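Long-range contact in 1,3-alpha-isomaltosidase (Kribbella flavida DSM 17836, PDB 5X3I), which hydrolyses the alpha-1,3-glucosidic linkage of the cyclic tetrasaccharide cyclobis-(1-6)-alpha-nigerosyl to release isomaltose inside the cell: residues M21-Y33 with P37-E49. The protein carries 1 engineered substitution. Residues are numbered along the deposited sequence; the frame is centred on the assembly and turned at random.
Sequences MIKHRPHGIEHPY and PDQRVPVLPLAGE
D38 meets R25 where the N-terminal arm, on its way through a type I beta turn (R25 to G28), folds against the entry to edge strand 40-41 of the antiparallel sheet in the N-terminal domain. Carboxylate and guanidinium planes stand 52° apart and share a salt bridge through OD2 of D38, where the 2.4 Å separation from R25 NE is too short to be taken at face value; OD2 also accepts a weak hydrogen bond from R25 NH1. The carboxylate reaches across because D38 CG sits between its backbone N and carbonyl carbon; its OD1 is held by S36. Backbone adds a second link, R25 N to D38 O at 2.9 Å. Q39 packs against the turn: its CA approaches R25 O at 3.1 Å in a CA-H...O contact, while its side chain passes H27 and G28, with OE1 bonded to S36 N. At G28, with its positive phi, a CB would run into that OE1. R40 N then donates to P26 O (3.0 Å, nearly straight), and the R40 side chain runs extended to its CD and then bends, P26 CB lying over one guanidinium face 3.5 Å from NH1. The bend at chi3 (78°) turns the edge of the group to V43 O, which lies in the guanidinium plane and is gripped side-on by NE and NH2; NH1 bonds the Y121 hydroxyl. A leucine in place of R40 would probably leave V43 O and the Y121 hydroxyl without these donors and strip P26 of its flat cover. V43 closes the contact, its CG2 3.6 Å from P26 O and its CG1 over one face of the H27 ring, a CH-pi contact 3.6 Å from the ring centroid and 18° off the normal.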
loop_
_atom_site.group_PDB
_atom_site.type_symbol
_atom_site.label_atom_id
_atom_site.label_comp_id
_atom_site.label_asym_id
_atom_site.label_seq_id
_atom_site.Cartn_x
_atom_site.Cartn_y
_atom_site.Cartn_z
ATOM N N MET A 21 -30.404 -21.459 -13.845
ATOM C CA MET A 21 -29.829 -20.123 -13.843
ATOM C C MET A 21 -28.441 -20.140 -14.472
ATOM O O MET A 21 -27.674 -21.084 -14.284
ATOM C CB MET A 21 -29.762 -19.566 -12.421
ATOM C CG MET A 21 -29.640 -18.058 -12.355
ATOM S SD MET A 21 -31.038 -17.245 -13.149
ATOM C CE MET A 21 -30.662 -15.521 -12.836
ATOM N N ILE A 22 -28.130 -19.094 -15.227
ATOM C CA ILE A 22 -26.837 -18.989 -15.887
ATOM C C ILE A 22 -26.316 -17.553 -15.841
ATOM O O ILE A 22 -27.045 -16.612 -16.146
ATOM C CB ILE A 22 -26.927 -19.474 -17.343
ATOM C CG1 ILE A 22 -25.665 -19.102 -18.114
ATOM C CG2 ILE A 22 -28.155 -18.896 -18.027
ATOM C CD1 ILE A 22 -25.600 -19.727 -19.477
ATOM N N LYS A 23 -25.056 -17.386 -15.454
ATOM C CA LYS A 23 -24.488 -16.051 -15.299
ATOM C C LYS A 23 -23.208 -15.847 -16.104
ATOM O O LYS A 23 -22.296 -16.671 -16.070
ATOM C CB LYS A 23 -24.214 -15.757 -13.820
ATOM C CG LYS A 23 -25.468 -15.646 -12.961
ATOM C CD LYS A 23 -25.139 -15.208 -11.538
ATOM C CE LYS A 23 -26.391 -15.130 -10.670
ATOM N NZ LYS A 23 -26.091 -14.604 -9.307
ATOM N N HIS A 24 -23.164 -14.738 -16.834
ATOM C CA HIS A 24 -21.970 -14.315 -17.558
ATOM C C HIS A 24 -21.740 -12.820 -17.357
ATOM O O HIS A 24 -22.620 -12.017 -17.639
ATOM C CB HIS A 24 -22.106 -14.640 -19.044
ATOM C CG HIS A 24 -20.933 -14.216 -19.872
ATOM N ND1 HIS A 24 -19.752 -14.924 -19.910
ATOM C CD2 HIS A 24 -20.765 -13.162 -20.706
ATOM C CE1 HIS A 24 -18.905 -14.322 -20.724
ATOM N NE2 HIS A 24 -19.496 -13.251 -21.223
ATOM N N ARG A 25 -20.583 -12.454 -16.813
ATOM C CA ARG A 25 -20.171 -11.053 -16.741
ATOM C C ARG A 25 -18.894 -10.861 -17.550
ATOM O O ARG A 25 -17.849 -11.337 -17.141
ATOM C CB ARG A 25 -19.941 -10.617 -15.291
ATOM C CG ARG A 25 -21.162 -10.651 -14.381
ATOM C CD ARG A 25 -20.757 -10.320 -12.941
ATOM N NE ARG A 25 -19.771 -11.273 -12.427
ATOM C CZ ARG A 25 -19.028 -11.090 -11.337
ATOM N NH1 ARG A 25 -18.165 -12.027 -10.968
ATOM N NH2 ARG A 25 -19.140 -9.978 -10.617
ATOM N N PRO A 26 -18.971 -10.161 -18.692
ATOM C CA PRO A 26 -17.813 -10.037 -19.587
ATOM C C PRO A 26 -16.526 -9.595 -18.888
ATOM O O PRO A 26 -15.474 -10.165 -19.165
ATOM C CB PRO A 26 -18.273 -8.987 -20.596
ATOM C CG PRO A 26 -19.742 -9.197 -20.673
ATOM C CD PRO A 26 -20.179 -9.554 -19.276
ATOM N N HIS A 27 -16.616 -8.619 -17.987
ATOM C CA HIS A 27 -15.457 -8.168 -17.219
ATOM C C HIS A 27 -15.178 -9.010 -15.975
ATOM O O HIS A 27 -14.112 -8.908 -15.374
ATOM C CB HIS A 27 -15.637 -6.717 -16.792
ATOM C CG HIS A 27 -15.596 -5.748 -17.926
ATOM N ND1 HIS A 27 -14.465 -5.034 -18.251
ATOM C CD2 HIS A 27 -16.549 -5.372 -18.810
ATOM C CE1 HIS A 27 -14.723 -4.255 -19.284
ATOM N NE2 HIS A 27 -15.980 -4.441 -19.641
ATOM N N GLY A 28 -16.140 -9.827 -15.578
ATOM C CA GLY A 28 -15.979 -10.647 -14.396
ATOM C C GLY A 28 -15.909 -9.814 -13.128
ATOM O O GLY A 28 -16.515 -8.747 -13.036
ATOM N N ILE A 29 -15.148 -10.298 -12.158
ATOM C CA ILE A 29 -15.066 -9.652 -10.852
ATOM C C ILE A 29 -14.145 -8.432 -10.913
ATOM O O ILE A 29 -14.181 -7.565 -10.043
ATOM C CB ILE A 29 -14.578 -10.650 -9.782
ATOM C CG1 ILE A 29 -14.918 -10.161 -8.375
ATOM C CG2 ILE A 29 -13.098 -10.925 -9.932
ATOM C CD1 ILE A 29 -14.599 -11.168 -7.303
ATOM N N GLU A 30 -13.352 -8.376 -11.977
ATOM C CA GLU A 30 -12.415 -7.292 -12.258
ATOM C C GLU A 30 -11.311 -7.215 -11.213
ATOM O O GLU A 30 -10.846 -6.141 -10.841
ATOM C CB GLU A 30 -13.152 -5.960 -12.395
ATOM C CG GLU A 30 -14.032 -5.935 -13.620
ATOM C CD GLU A 30 -14.625 -4.586 -13.921
ATOM O OE1 GLU A 30 -13.871 -3.648 -14.256
ATOM O OE2 GLU A 30 -15.857 -4.471 -13.828
ATOM N N HIS A 31 -10.899 -8.388 -10.759
ATOM C CA HIS A 31 -9.647 -8.550 -10.055
ATOM C C HIS A 31 -8.571 -8.107 -11.034
ATOM O O HIS A 31 -8.542 -8.582 -12.165
ATOM C CB HIS A 31 -9.486 -10.007 -9.618
ATOM C CG HIS A 31 -8.279 -10.283 -8.776
ATOM N ND1 HIS A 31 -7.005 -9.917 -9.149
ATOM C CD2 HIS A 31 -8.151 -10.944 -7.602
ATOM C CE1 HIS A 31 -6.147 -10.322 -8.230
ATOM N NE2 HIS A 31 -6.817 -10.950 -7.283
ATOM N N PRO A 32 -7.704 -7.171 -10.628
ATOM C CA PRO A 32 -6.760 -6.615 -11.605
ATOM C C PRO A 32 -5.717 -7.606 -12.104
ATOM O O PRO A 32 -5.147 -7.378 -13.160
ATOM C CB PRO A 32 -6.079 -5.478 -10.830
ATOM C CG PRO A 32 -6.231 -5.841 -9.409
ATOM C CD PRO A 32 -7.571 -6.526 -9.309
ATOM N N TYR A 33 -5.362 -8.586 -11.287
ATOM C CA TYR A 33 -4.448 -9.639 -11.701
ATOM C C TYR A 33 -5.039 -11.017 -12.058
ATOM O O TYR A 33 -4.289 -11.945 -12.337
ATOM C CB TYR A 33 -3.369 -9.778 -10.635
ATOM C CG TYR A 33 -2.536 -8.514 -10.523
ATOM C CD1 TYR A 33 -2.626 -7.692 -9.408
ATOM C CD2 TYR A 33 -1.698 -8.121 -11.558
ATOM C CE1 TYR A 33 -1.875 -6.531 -9.309
ATOM C CE2 TYR A 33 -0.948 -6.968 -11.473
ATOM C CZ TYR A 33 -1.041 -6.172 -10.344
ATOM O OH TYR A 33 -0.289 -5.029 -10.258
ATOM N N PRO A 37 -14.491 -17.205 -13.284
ATOM C CA PRO A 37 -15.078 -18.227 -14.160
ATOM C C PRO A 37 -16.260 -17.747 -14.997
ATOM O O PRO A 37 -16.690 -18.462 -15.888
ATOM C CB PRO A 37 -15.524 -19.317 -13.176
ATOM C CG PRO A 37 -15.628 -18.637 -11.870
ATOM C CD PRO A 37 -14.539 -17.623 -11.874
ATOM N N ASP A 38 -16.826 -16.594 -14.672
ATOM C CA ASP A 38 -17.998 -16.097 -15.388
ATOM C C ASP A 38 -17.686 -15.121 -16.531
ATOM O O ASP A 38 -18.597 -14.532 -17.102
ATOM C CB ASP A 38 -18.964 -15.436 -14.401
ATOM C CG ASP A 38 -18.365 -14.229 -13.713
ATOM O OD1 ASP A 38 -17.134 -14.055 -13.766
ATOM O OD2 ASP A 38 -19.125 -13.453 -13.114
ATOM N N GLN A 39 -16.414 -14.904 -16.840
ATOM C CA GLN A 39 -16.075 -13.777 -17.706
ATOM C C GLN A 39 -15.508 -14.119 -19.078
ATOM O O GLN A 39 -15.322 -15.275 -19.435
ATOM C CB GLN A 39 -15.080 -12.850 -16.997
ATOM C CG GLN A 39 -13.628 -13.294 -17.042
ATOM C CD GLN A 39 -12.688 -12.228 -16.487
ATOM O OE1 GLN A 39 -12.505 -12.117 -15.275
ATOM N NE2 GLN A 39 -12.107 -11.429 -17.375
ATOM N N ARG A 40 -15.235 -13.063 -19.829
ATOM C CA ARG A 40 -14.613 -13.146 -21.138
ATOM C C ARG A 40 -13.114 -12.898 -21.013
ATOM O O ARG A 40 -12.694 -11.869 -20.472
ATOM C CB ARG A 40 -15.266 -12.130 -22.077
ATOM C CG ARG A 40 -14.654 -12.057 -23.440
ATOM C CD ARG A 40 -15.496 -11.231 -24.366
ATOM N NE ARG A 40 -15.340 -9.796 -24.164
ATOM C CZ ARG A 40 -16.354 -8.950 -24.028
ATOM N NH1 ARG A 40 -17.599 -9.394 -24.050
ATOM N NH2 ARG A 40 -16.124 -7.661 -23.867
ATOM N N VAL A 41 -12.311 -13.868 -21.440
ATOM C CA VAL A 41 -10.854 -13.761 -21.382
ATOM C C VAL A 41 -10.176 -13.819 -22.749
ATOM O O VAL A 41 -10.267 -14.832 -23.432
ATOM C CB VAL A 41 -10.254 -14.862 -20.514
ATOM C CG1 VAL A 41 -8.765 -14.646 -20.362
ATOM C CG2 VAL A 41 -10.936 -14.896 -19.156
ATOM N N PRO A 42 -9.490 -12.744 -23.157
ATOM C CA PRO A 42 -9.418 -11.440 -22.500
ATOM C C PRO A 42 -10.703 -10.674 -22.709
ATOM O O PRO A 42 -11.494 -11.035 -23.579
ATOM C CB PRO A 42 -8.249 -10.754 -23.203
ATOM C CG PRO A 42 -8.220 -11.373 -24.543
ATOM C CD PRO A 42 -8.609 -12.803 -24.334
ATOM N N VAL A 43 -10.915 -9.645 -21.905
ATOM C CA VAL A 43 -12.093 -8.819 -22.039
ATOM C C VAL A 43 -12.042 -8.067 -23.363
ATOM O O VAL A 43 -13.054 -7.930 -24.035
ATOM C CB VAL A 43 -12.218 -7.833 -20.871
ATOM C CG1 VAL A 43 -13.462 -6.995 -21.022
ATOM C CG2 VAL A 43 -12.238 -8.587 -19.551
ATOM N N LEU A 44 -10.853 -7.601 -23.735
ATOM C CA LEU A 44 -10.650 -6.900 -25.000
ATOM C C LEU A 44 -9.618 -7.630 -25.865
ATOM O O LEU A 44 -8.435 -7.324 -25.820
ATOM C CB LEU A 44 -10.205 -5.458 -24.753
ATOM C CG LEU A 44 -9.977 -4.573 -25.981
ATOM C CD1 LEU A 44 -11.258 -4.399 -26.752
ATOM C CD2 LEU A 44 -9.416 -3.216 -25.565
ATOM N N PRO A 45 -10.070 -8.605 -26.659
ATOM C CA PRO A 45 -9.146 -9.389 -27.485
ATOM C C PRO A 45 -8.617 -8.586 -28.657
ATOM O O PRO A 45 -9.325 -7.719 -29.162
ATOM C CB PRO A 45 -10.009 -10.555 -27.981
ATOM C CG PRO A 45 -11.288 -10.467 -27.212
ATOM C CD PRO A 45 -11.459 -9.043 -26.834
ATOM N N LEU A 46 -7.386 -8.853 -29.071
ATOM C CA LEU A 46 -6.883 -8.288 -30.314
ATOM C C LEU A 46 -7.567 -8.986 -31.480
ATOM O O LEU A 46 -7.942 -10.151 -31.370
ATOM C CB LEU A 46 -5.367 -8.440 -30.420
ATOM C CG LEU A 46 -4.540 -7.732 -29.346
ATOM C CD1 LEU A 46 -3.055 -7.898 -29.611
ATOM C CD2 LEU A 46 -4.906 -6.269 -29.287
ATOM N N ALA A 47 -7.751 -8.272 -32.582
ATOM C CA ALA A 47 -8.220 -8.907 -33.809
ATOM C C ALA A 47 -7.278 -10.045 -34.162
ATOM O O ALA A 47 -6.066 -9.863 -34.199
ATOM C CB ALA A 47 -8.301 -7.898 -34.944
ATOM N N GLY A 48 -7.831 -11.229 -34.384
ATOM C CA GLY A 48 -7.013 -12.387 -34.686
ATOM C C GLY A 48 -6.845 -13.317 -33.504
ATOM O O GLY A 48 -6.493 -14.480 -33.673
ATOM N N GLU A 49 -7.098 -12.803 -32.304
ATOM C CA GLU A 49 -7.020 -13.602 -31.092
ATOM C C GLU A 49 -8.317 -14.345 -30.856
ATOM O O GLU A 49 -9.394 -13.805 -31.083
ATOM C CB GLU A 49 -6.718 -12.728 -29.870
ATOM C CG GLU A 49 -5.271 -12.310 -29.709
ATOM C CD GLU A 49 -5.012 -11.648 -28.363
ATOM O OE1 GLU A 49 -3.849 -11.677 -27.906
ATOM O OE2 GLU A 49 -5.964 -11.099 -27.765
#